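Local coordinates for putative protein (Neisseria meningitidis, PDB 2O3G) that is of uncharacterised function but, as the transporter-associated (CorC/HlyC) domain of a UPF0053-family membrane protein with CBS domains, may bind flavin adenine dinucleotide, at residues 60-74 with 77-91. Residues are numbered along the deposited sequence; the frame is centred on the assembly and turned at random.
Sequences PDVGDFADFHGWRFE and EKEGQRIERVKITKL. With EDO (1,2-ethanediol), chain B; EDO (1,2-ethanediol), chain C.
Trp71 to Glu74 pair antiparallel with Lys87 to Lys90, the strand axes 4.6 Å apart at closest, with Arg72-Thr89 and Glu74-Lys87 as the hydrogen-bonded pairs. In the type I' turn from Phe68 to Trp71, Gly70 O takes two bonds from opposite faces of its plane, one from Leu91 N at 2.9 Å and one from Lys90 NZ. The Lys90 chain bends at chi2 (-91°), which carries it over the Trp71 indole. Lys90 CE lies over one face of Trp71, 4.2 Å from the centroid of its six-membered ring, a CH-pi contact. Lys90 NZ adds a cation-pi contact over the five-membered ring. On this same face of the sheet, Ile88 CG2 meets Trp71 CE3 at 3.5 Å, and Ile88 CD1 packs on Phe73 CE1. Val86 CG2 sits at the Phe73 ring edge, and Val48 of helix 48-56 touches both Phe73 and Val86.

The other face is more polar. Arg72 grips Asp67 side-on, with NE to OD2 at 2.6 Å and NH2 to OD1, both on syn lone pairs. Leu91 CD1 lies over one guanidinium face and Phe65 CE2 over the opposite one. At the far end, Lys78 NZ donates to Pro60 O at 2.8 Å, from above the carbonyl plane, while Val62 CG2 packs on Lys78 CG.

A classic bulge, Glu84 and Arg85 facing Glu77, interrupts the second of two consecutive beta hairpins. These form the antiparallel meander of the transporter-associated domain, with helix 48-56 against its apolar face.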
ATOM      1  N   PRO A  60      -9.624  -2.939  -4.586  1.00 72.59           N
ATOM      2  CA  PRO A  60      -9.935  -2.788  -3.195  1.00 71.45           C
ATOM      3  C   PRO A  60     -10.990  -1.711  -2.944  1.00 70.73           C
ATOM      4  O   PRO A  60     -10.875  -0.615  -3.425  1.00 70.45           O
ATOM      5  CB  PRO A  60      -8.582  -2.399  -2.608  1.00 70.84           C
ATOM      6  CG  PRO A  60      -7.908  -1.681  -3.677  1.00 71.04           C
ATOM      7  CD  PRO A  60      -8.279  -2.421  -4.904  1.00 72.01           C
ATOM      8  N   ASP A  61     -12.017  -2.027  -2.176  1.00 70.56           N
ATOM      9  CA  ASP A  61     -12.894  -0.983  -1.658  1.00 71.05           C
ATOM     10  C   ASP A  61     -12.255  -0.221  -0.538  1.00 70.45           C
ATOM     11  O   ASP A  61     -11.256  -0.637   0.022  1.00 71.10           O
ATOM     12  CB  ASP A  61     -14.120  -1.623  -1.049  1.00 71.50           C
ATOM     13  CG  ASP A  61     -14.989  -2.236  -2.088  1.00 75.36           C
ATOM     14  OD1 ASP A  61     -15.140  -1.534  -3.131  1.00 78.10           O
ATOM     15  OD2 ASP A  61     -15.481  -3.399  -1.890  1.00 77.38           O
ATOM     16  N   VAL A  62     -12.888   0.866  -0.140  1.00 69.80           N
ATOM     17  CA  VAL A  62     -12.502   1.522   1.081  1.00 68.09           C
ATOM     18  C   VAL A  62     -12.587   0.508   2.229  1.00 67.62           C
ATOM     19  O   VAL A  62     -13.467  -0.388   2.245  1.00 66.96           O
ATOM     20  CB  VAL A  62     -13.347   2.736   1.324  1.00 68.19           C
ATOM     21  CG1 VAL A  62     -13.063   3.241   2.708  1.00 67.00           C
ATOM     22  CG2 VAL A  62     -13.029   3.797   0.257  1.00 66.16           C
ATOM     23  N   GLY A  63     -11.610   0.584   3.132  1.00 66.53           N
ATOM     24  CA  GLY A  63     -11.566  -0.351   4.243  1.00 65.53           C
ATOM     25  C   GLY A  63     -11.197  -1.785   3.905  1.00 65.28           C
ATOM     26  O   GLY A  63     -11.211  -2.664   4.784  1.00 65.93           O
ATOM     27  N   ASP A  64     -10.868  -2.052   2.639  1.00 64.45           N
ATOM     28  CA  ASP A  64     -10.028  -3.240   2.327  1.00 62.89           C
ATOM     29  C   ASP A  64      -8.564  -2.944   2.682  1.00 59.70           C
ATOM     30  O   ASP A  64      -8.111  -1.762   2.708  1.00 57.54           O
ATOM     31  CB  ASP A  64     -10.149  -3.669   0.846  1.00 64.20           C
ATOM     32  CG  ASP A  64     -11.504  -4.341   0.508  1.00 68.85           C
ATOM     33  OD1 ASP A  64     -11.650  -4.889  -0.626  1.00 74.08           O
ATOM     34  OD2 ASP A  64     -12.430  -4.306   1.356  1.00 72.47           O
ATOM     35  N   PHE A  65      -7.818  -4.009   2.955  1.00 56.50           N
ATOM     36  CA  PHE A  65      -6.445  -3.781   3.395  1.00 53.89           C
ATOM     37  C   PHE A  65      -5.614  -4.953   2.995  1.00 52.11           C
ATOM     38  O   PHE A  65      -6.113  -6.026   2.734  1.00 52.54           O
ATOM     39  CB  PHE A  65      -6.398  -3.621   4.913  1.00 54.06           C
ATOM     40  CG  PHE A  65      -6.906  -4.820   5.626  1.00 53.08           C
ATOM     41  CD1 PHE A  65      -8.273  -4.955   5.909  1.00 55.50           C
ATOM     42  CD2 PHE A  65      -6.045  -5.854   5.953  1.00 52.57           C
ATOM     43  CE1 PHE A  65      -8.805  -6.139   6.485  1.00 56.07           C
ATOM     44  CE2 PHE A  65      -6.528  -7.031   6.556  1.00 54.03           C
ATOM     45  CZ  PHE A  65      -7.926  -7.178   6.818  1.00 55.62           C
ATOM     46  N   ALA A  66      -4.320  -4.781   2.976  1.00 50.09           N
ATOM     47  CA  ALA A  66      -3.480  -5.888   2.621  1.00 47.80           C
ATOM     48  C   ALA A  66      -2.455  -5.923   3.632  1.00 45.89           C
ATOM     49  O   ALA A  66      -1.902  -4.844   3.949  1.00 47.89           O
ATOM     50  CB  ALA A  66      -2.813  -5.630   1.250  1.00 46.97           C
ATOM     51  N   ASP A  67      -2.103  -7.111   4.086  1.00 44.51           N
ATOM     52  CA  ASP A  67      -0.934  -7.239   5.025  1.00 45.77           C
ATOM     53  C   ASP A  67       0.339  -7.624   4.310  1.00 44.16           C
ATOM     54  O   ASP A  67       0.309  -8.572   3.537  1.00 44.69           O
ATOM     55  CB  ASP A  67      -1.209  -8.297   6.121  1.00 46.92           C
ATOM     56  CG  ASP A  67      -2.394  -7.885   7.084  1.00 52.56           C
ATOM     57  OD1 ASP A  67      -2.765  -8.688   7.978  1.00 61.23           O
ATOM     58  OD2 ASP A  67      -2.915  -6.741   7.000  1.00 54.95           O
ATOM     59  N   PHE A  68       1.457  -6.954   4.619  1.00 42.29           N
ATOM     60  CA  PHE A  68       2.679  -7.156   3.918  1.00 40.02           C
ATOM     61  C   PHE A  68       3.929  -6.966   4.814  1.00 40.90           C
ATOM     62  O   PHE A  68       4.142  -5.891   5.317  1.00 41.80           O
ATOM     63  CB  PHE A  68       2.644  -6.083   2.800  1.00 40.22           C
ATOM     64  CG  PHE A  68       3.853  -6.050   1.858  1.00 33.65           C
ATOM     65  CD1 PHE A  68       3.864  -6.820   0.694  1.00 32.02           C
ATOM     66  CD2 PHE A  68       4.906  -5.191   2.113  1.00 32.89           C
ATOM     67  CE1 PHE A  68       5.008  -6.811  -0.214  1.00 29.92           C
ATOM     68  CE2 PHE A  68       6.032  -5.101   1.201  1.00 35.51           C
ATOM     69  CZ  PHE A  68       6.058  -5.923   0.040  1.00 34.29           C
ATOM     70  N   HIS A  69       4.784  -7.975   4.962  1.00 40.46           N
ATOM     71  CA  HIS A  69       5.978  -7.845   5.739  1.00 41.12           C
ATOM     72  C   HIS A  69       5.834  -7.096   7.045  1.00 42.90           C
ATOM     73  O   HIS A  69       6.679  -6.240   7.362  1.00 40.64           O
ATOM     74  CB  HIS A  69       7.099  -7.192   4.967  1.00 42.36           C
ATOM     75  CG  HIS A  69       7.796  -8.129   4.047  1.00 46.62           C
ATOM     76  ND1 HIS A  69       7.208  -8.594   2.870  1.00 50.65           N
ATOM     77  CD2 HIS A  69       8.999  -8.740   4.142  1.00 47.12           C
ATOM     78  CE1 HIS A  69       8.030  -9.419   2.254  1.00 44.28           C
ATOM     79  NE2 HIS A  69       9.131  -9.509   2.994  1.00 53.16           N
ATOM     80  N   GLY A  70       4.808  -7.447   7.829  1.00 44.53           N
ATOM     81  CA  GLY A  70       4.691  -6.897   9.162  1.00 46.53           C
ATOM     82  C   GLY A  70       3.891  -5.599   9.251  1.00 47.81           C
ATOM     83  O   GLY A  70       3.842  -5.004  10.307  1.00 49.30           O
ATOM     84  N   TRP A  71       3.331  -5.135   8.139  1.00 46.93           N
ATOM     85  CA  TRP A  71       2.531  -3.943   8.131  1.00 45.03           C
ATOM     86  C   TRP A  71       1.193  -4.222   7.445  1.00 44.56           C
ATOM     87  O   TRP A  71       1.062  -5.214   6.722  1.00 45.14           O
ATOM     88  CB  TRP A  71       3.223  -2.885   7.378  1.00 44.61           C
ATOM     89  CG  TRP A  71       4.543  -2.550   7.831  1.00 43.83           C
ATOM     90  CD1 TRP A  71       5.651  -3.194   7.555  1.00 43.46           C
ATOM     91  CD2 TRP A  71       4.931  -1.368   8.556  1.00 46.35           C
ATOM     92  NE1 TRP A  71       6.762  -2.533   8.106  1.00 42.20           N
ATOM     93  CE2 TRP A  71       6.322  -1.418   8.733  1.00 44.49           C
ATOM     94  CE3 TRP A  71       4.219  -0.334   9.163  1.00 48.56           C
ATOM     95  CZ2 TRP A  71       7.025  -0.460   9.420  1.00 48.62           C
ATOM     96  CZ3 TRP A  71       4.933   0.661   9.837  1.00 47.67           C
ATOM     97  CH2 TRP A  71       6.322   0.588   9.963  1.00 46.46           C
ATOM     98  N   ARG A  72       0.208  -3.363   7.706  1.00 43.99           N
ATOM     99  CA  ARG A  72      -1.148  -3.411   7.118  1.00 44.88           C
ATOM    100  C   ARG A  72      -1.378  -2.163   6.291  1.00 44.53           C
ATOM    101  O   ARG A  72      -0.927  -1.059   6.637  1.00 43.96           O
ATOM    102  CB  ARG A  72      -2.138  -3.397   8.226  1.00 45.38           C
ATOM    103  CG  ARG A  72      -3.521  -3.454   7.777  1.00 48.32           C
ATOM    104  CD  ARG A  72      -4.351  -4.021   8.883  1.00 46.95           C
ATOM    105  NE  ARG A  72      -4.399  -5.453   8.738  1.00 54.62           N
ATOM    106  CZ  ARG A  72      -5.085  -6.297   9.512  1.00 56.05           C
ATOM    107  NH1 ARG A  72      -5.851  -5.865  10.508  1.00 58.53           N
ATOM    108  NH2 ARG A  72      -5.003  -7.592   9.263  1.00 54.92           N
ATOM    109  N   PHE A  73      -2.038  -2.323   5.162  1.00 45.35           N
ATOM    110  CA  PHE A  73      -2.208  -1.191   4.256  1.00 44.96           C
ATOM    111  C   PHE A  73      -3.639  -1.138   3.981  1.00 46.61           C
ATOM    112  O   PHE A  73      -4.209  -2.144   3.586  1.00 46.95           O
ATOM    113  CB  PHE A  73      -1.460  -1.471   3.009  1.00 42.99           C
ATOM    114  CG  PHE A  73       0.020  -1.377   3.195  1.00 41.39           C
ATOM    115  CD1 PHE A  73       0.664  -0.210   2.978  1.00 33.98           C
ATOM    116  CD2 PHE A  73       0.752  -2.478   3.609  1.00 35.49           C
ATOM    117  CE1 PHE A  73       2.066  -0.151   3.116  1.00 34.81           C
ATOM    118  CE2 PHE A  73       2.120  -2.395   3.723  1.00 36.91           C
ATOM    119  CZ  PHE A  73       2.772  -1.222   3.486  1.00 30.86           C
ATOM    120  N   GLU A  74      -4.267  -0.011   4.280  1.00 49.30           N
ATOM    121  CA  GLU A  74      -5.735  -0.009   4.234  1.00 51.92           C
ATOM    122  C   GLU A  74      -6.237   1.141   3.444  1.00 51.45           C
ATOM    123  O   GLU A  74      -5.794   2.274   3.616  1.00 52.37           O
ATOM    124  CB  GLU A  74      -6.312   0.084   5.630  1.00 51.84           C
ATOM    125  CG  GLU A  74      -7.843   0.005   5.674  1.00 52.88           C
ATOM    126  CD  GLU A  74      -8.418   0.220   7.078  1.00 54.53           C
ATOM    127  OE1 GLU A  74      -7.655   0.578   8.027  1.00 58.14           O
ATOM    128  OE2 GLU A  74      -9.639   0.021   7.243  1.00 58.93           O
ATOM    129  N   GLU A  77      -9.418   6.352   1.550  1.00 65.19           N
ATOM    130  CA  GLU A  77     -10.111   7.074   0.514  1.00 67.56           C
ATOM    131  C   GLU A  77      -9.818   6.529  -0.930  1.00 68.34           C
ATOM    132  O   GLU A  77      -8.666   6.391  -1.359  1.00 68.56           O
ATOM    133  CB  GLU A  77      -9.715   8.517   0.676  1.00 68.31           C
ATOM    134  CG  GLU A  77     -10.646   9.507   0.149  1.00 72.61           C
ATOM    135  CD  GLU A  77      -9.881  10.770  -0.077  1.00 80.08           C
ATOM    136  OE1 GLU A  77      -8.875  10.967   0.660  1.00 82.72           O
ATOM    137  OE2 GLU A  77     -10.249  11.550  -0.994  1.00 83.85           O
ATOM    138  N   LYS A  78     -10.890   6.196  -1.652  1.00 69.63           N
ATOM    139  CA  LYS A  78     -10.868   6.071  -3.112  1.00 69.36           C
ATOM    140  C   LYS A  78     -11.379   7.373  -3.707  1.00 70.14           C
ATOM    141  O   LYS A  78     -12.467   7.866  -3.314  1.00 71.30           O
ATOM    142  CB  LYS A  78     -11.803   4.971  -3.547  1.00 68.70           C
ATOM    143  CG  LYS A  78     -11.495   3.649  -2.964  1.00 68.02           C
ATOM    144  CD  LYS A  78     -10.993   2.745  -4.028  1.00 67.95           C
ATOM    145  CE  LYS A  78     -12.074   2.517  -5.040  1.00 64.82           C
ATOM    146  NZ  LYS A  78     -12.049   1.099  -5.359  1.00 65.92           N
ATOM    147  N   GLU A  79     -10.593   7.944  -4.624  1.00 70.66           N
ATOM    148  CA  GLU A  79     -11.085   8.932  -5.606  1.00 70.64           C
ATOM    149  C   GLU A  79     -11.402   8.221  -6.920  1.00 69.87           C
ATOM    150  O   GLU A  79     -10.521   7.965  -7.767  1.00 69.40           O
ATOM    151  CB  GLU A  79     -10.076  10.040  -5.868  1.00 71.16           C
ATOM    152  CG  GLU A  79     -10.587  11.052  -6.892  1.00 75.84           C
ATOM    153  CD  GLU A  79     -11.541  12.117  -6.282  1.00 82.94           C
ATOM    154  OE1 GLU A  79     -11.756  13.148  -7.000  1.00 83.61           O
ATOM    155  OE2 GLU A  79     -12.039  11.933  -5.103  1.00 82.53           O
ATOM    156  N   GLY A  80     -12.671   7.892  -7.074  1.00 68.49           N
ATOM    157  CA  GLY A  80     -13.075   7.244  -8.272  1.00 67.85           C
ATOM    158  C   GLY A  80     -12.563   5.837  -8.227  1.00 67.35           C
ATOM    159  O   GLY A  80     -12.980   4.992  -7.406  1.00 69.13           O
ATOM    160  N   GLN A  81     -11.673   5.527  -9.133  1.00 66.06           N
ATOM    161  CA  GLN A  81     -11.255   4.143  -9.160  1.00 63.97           C
ATOM    162  C   GLN A  81      -9.802   4.110  -8.707  1.00 62.74           C
ATOM    163  O   GLN A  81      -9.219   3.069  -8.672  1.00 62.59           O
ATOM    164  CB  GLN A  81     -11.511   3.528 -10.543  1.00 63.26           C
ATOM    165  CG  GLN A  81     -11.613   2.033 -10.548  1.00 61.61           C
ATOM    166  CD  GLN A  81     -12.945   1.492 -10.171  1.00 63.44           C
ATOM    167  OE1 GLN A  81     -13.038   0.413  -9.547  1.00 63.15           O
ATOM    168  NE2 GLN A  81     -14.011   2.210 -10.548  1.00 63.29           N
ATOM    169  N   ARG A  82      -9.260   5.266  -8.341  1.00 61.07           N
ATOM    170  CA  ARG A  82      -7.915   5.395  -7.881  1.00 61.26           C
ATOM    171  C   ARG A  82      -7.973   5.224  -6.373  1.00 60.24           C
ATOM    172  O   ARG A  82      -8.930   5.685  -5.734  1.00 60.75           O
ATOM    173  CB  ARG A  82      -7.375   6.797  -8.197  1.00 60.25           C
ATOM    174  CG  ARG A  82      -5.894   6.991  -7.864  1.00 62.64           C
ATOM    175  CD  ARG A  82      -5.319   8.350  -8.294  1.00 65.49           C
ATOM    176  NE  ARG A  82      -6.194   9.464  -7.876  1.00 79.77           N
ATOM    177  CZ  ARG A  82      -7.051  10.144  -8.671  1.00 85.36           C
ATOM    178  NH1 ARG A  82      -7.779  11.147  -8.161  1.00 87.03           N
ATOM    179  NH2 ARG A  82      -7.182   9.861  -9.981  1.00 87.30           N
ATOM    180  N   ILE A  83      -6.944   4.570  -5.811  1.00 58.35           N
ATOM    181  CA  ILE A  83      -6.757   4.475  -4.367  1.00 54.90           C
ATOM    182  C   ILE A  83      -6.077   5.749  -4.008  1.00 54.25           C
ATOM    183  O   ILE A  83      -4.928   6.002  -4.353  1.00 53.39           O
ATOM    184  CB  ILE A  83      -5.857   3.319  -4.008  1.00 54.55           C
ATOM    185  CG1 ILE A  83      -6.544   1.996  -4.311  1.00 54.47           C
ATOM    186  CG2 ILE A  83      -5.641   3.268  -2.563  1.00 55.15           C
ATOM    187  CD1 ILE A  83      -5.540   0.881  -4.627  1.00 56.22           C
ATOM    188  N   GLU A  84      -6.805   6.592  -3.300  1.00 54.57           N
ATOM    189  CA  GLU A  84      -6.314   7.925  -3.039  1.00 55.40           C
ATOM    190  C   GLU A  84      -5.384   8.000  -1.795  1.00 53.66           C
ATOM    191  O   GLU A  84      -4.275   8.619  -1.850  1.00 51.42           O
ATOM    192  CB  GLU A  84      -7.536   8.887  -2.955  1.00 57.55           C
ATOM    193  CG  GLU A  84      -7.173  10.399  -2.838  1.00 65.56           C
ATOM    194  CD  GLU A  84      -6.853  11.021  -4.190  1.00 77.26           C
ATOM    195  OE1 GLU A  84      -7.298  12.191  -4.470  1.00 84.17           O
ATOM    196  OE2 GLU A  84      -6.182  10.322  -4.992  1.00 78.76           O
ATOM    197  N   ARG A  85      -5.860   7.387  -0.687  1.00 53.11           N
ATOM    198  CA  ARG A  85      -5.166   7.393   0.643  1.00 53.13           C
ATOM    199  C   ARG A  85      -5.144   6.037   1.256  1.00 50.86           C
ATOM    200  O   ARG A  85      -6.208   5.336   1.330  1.00 49.53           O
ATOM    201  CB  ARG A  85      -5.907   8.253   1.682  1.00 53.77           C
ATOM    202  CG  ARG A  85      -5.707   9.664   1.522  1.00 58.71           C
ATOM    203  CD  ARG A  85      -4.944  10.290   2.630  1.00 66.57           C
ATOM    204  NE  ARG A  85      -4.068  11.210   1.924  1.00 73.45           N
ATOM    205  CZ  ARG A  85      -2.916  11.672   2.382  1.00 74.03           C
ATOM    206  NH1 ARG A  85      -2.214  12.487   1.601  1.00 76.29           N
ATOM    207  NH2 ARG A  85      -2.478  11.341   3.598  1.00 72.30           N
ATOM    208  N   VAL A  86      -3.961   5.687   1.752  1.00 49.22           N
ATOM    209  CA  VAL A  86      -3.891   4.462   2.529  1.00 49.64           C
ATOM    210  C   VAL A  86      -3.312   4.686   3.928  1.00 49.26           C
ATOM    211  O   VAL A  86      -2.465   5.595   4.161  1.00 47.96           O
ATOM    212  CB  VAL A  86      -3.322   3.253   1.693  1.00 50.31           C
ATOM    213  CG1 VAL A  86      -2.707   3.735   0.448  1.00 48.45           C
ATOM    214  CG2 VAL A  86      -2.331   2.435   2.480  1.00 50.09           C
ATOM    215  N   LYS A  87      -3.858   3.932   4.870  1.00 50.30           N
ATOM    216  CA  LYS A  87      -3.465   4.021   6.300  1.00 51.56           C
ATOM    217  C   LYS A  87      -2.524   2.848   6.619  1.00 51.60           C
ATOM    218  O   LYS A  87      -2.920   1.681   6.476  1.00 50.69           O
ATOM    219  CB  LYS A  87      -4.718   3.913   7.221  1.00 52.41           C
ATOM    220  CG  LYS A  87      -4.454   4.199   8.750  1.00 52.20           C
ATOM    221  CD  LYS A  87      -5.556   3.785   9.767  1.00 52.57           C
ATOM    222  CE  LYS A  87      -5.416   4.640  11.100  1.00 57.44           C
ATOM    223  NZ  LYS A  87      -4.745   6.108  11.006  1.00 55.81           N
ATOM    224  N   ILE A  88      -1.285   3.169   7.006  1.00 52.04           N
ATOM    225  CA  ILE A  88      -0.335   2.153   7.407  1.00 51.58           C
ATOM    226  C   ILE A  88      -0.406   1.924   8.931  1.00 53.22           C
ATOM    227  O   ILE A  88      -0.111   2.893   9.757  1.00 52.82           O
ATOM    228  CB  ILE A  88       1.095   2.579   7.242  1.00 50.22           C
ATOM    229  CG1 ILE A  88       1.464   3.354   5.975  1.00 50.64           C
ATOM    230  CG2 ILE A  88       1.838   1.383   7.197  1.00 54.05           C
ATOM    231  CD1 ILE A  88       1.251   2.683   4.688  1.00 42.23           C
ATOM    232  N   THR A  89      -0.766   0.692   9.327  1.00 52.63           N
ATOM    233  CA  THR A  89      -0.483   0.225  10.684  1.00 52.70           C
ATOM    234  C   THR A  89       0.543  -0.979  10.879  1.00 54.70           C
ATOM    235  O   THR A  89       1.050  -1.525   9.881  1.00 55.46           O
ATOM    236  CB  THR A  89      -1.754   0.031  11.479  1.00 52.76           C
ATOM    237  OG1 THR A  89      -2.560  -1.051  10.979  1.00 50.54           O
ATOM    238  CG2 THR A  89      -2.551   1.346  11.544  1.00 53.49           C
ATOM    239  N   LYS A  90       0.856  -1.377  12.149  1.00 54.24           N
ATOM    240  CA  LYS A  90       1.772  -2.508  12.471  1.00 53.64           C
ATOM    241  C   LYS A  90       1.093  -3.892  12.726  1.00 55.24           C
ATOM    242  O   LYS A  90       0.027  -3.973  13.346  1.00 56.90           O
ATOM    243  CB  LYS A  90       2.650  -2.140  13.624  1.00 53.15           C
ATOM    244  CG  LYS A  90       4.022  -1.790  13.233  1.00 51.93           C
ATOM    245  CD  LYS A  90       4.716  -3.014  13.305  1.00 52.47           C
ATOM    246  CE  LYS A  90       5.997  -3.078  12.522  1.00 53.36           C
ATOM    247  NZ  LYS A  90       6.023  -4.606  12.424  1.00 55.43           N
ATOM    248  N   LEU A  91       1.613  -4.998  12.210  1.00 55.47           N
ATOM    249  CA  LEU A  91       0.939  -6.210  12.540  1.00 55.37           C
ATOM    250  C   LEU A  91       1.545  -6.699  13.863  1.00 56.33           C
ATOM    251  O   LEU A  91       2.697  -6.245  14.162  1.00 55.14           O
ATOM    252  CB  LEU A  91       1.045  -7.203  11.422  1.00 55.84           C
ATOM    253  CG  LEU A  91      -0.210  -7.227  10.572  1.00 55.75           C
ATOM    254  CD1 LEU A  91      -1.284  -6.452  11.224  1.00 56.29           C
ATOM    255  CD2 LEU A  91       0.111  -6.619   9.300  1.00 60.00           C
TER
HETATM  256  C1  EDO B 101      -9.680   6.301 -12.907  1.00 56.77           C
HETATM  257  O1  EDO B 101     -10.703   5.957 -11.964  1.00 57.82           O
HETATM  258  C2  EDO B 101      -8.346   6.314 -12.093  1.00 54.78           C
HETATM  259  O2  EDO B 101      -7.690   7.629 -12.031  1.00 49.22           O
HETATM  260  C1  EDO C 102       3.891 -11.655   3.568  1.00 78.11           C
HETATM  261  O1  EDO C 102       4.017 -10.395   4.248  1.00 76.66           O
HETATM  262  C2  EDO C 102       4.568 -11.473   2.209  1.00 77.24           C
HETATM  263  O2  EDO C 102       3.515 -11.321   1.263  1.00 74.20           O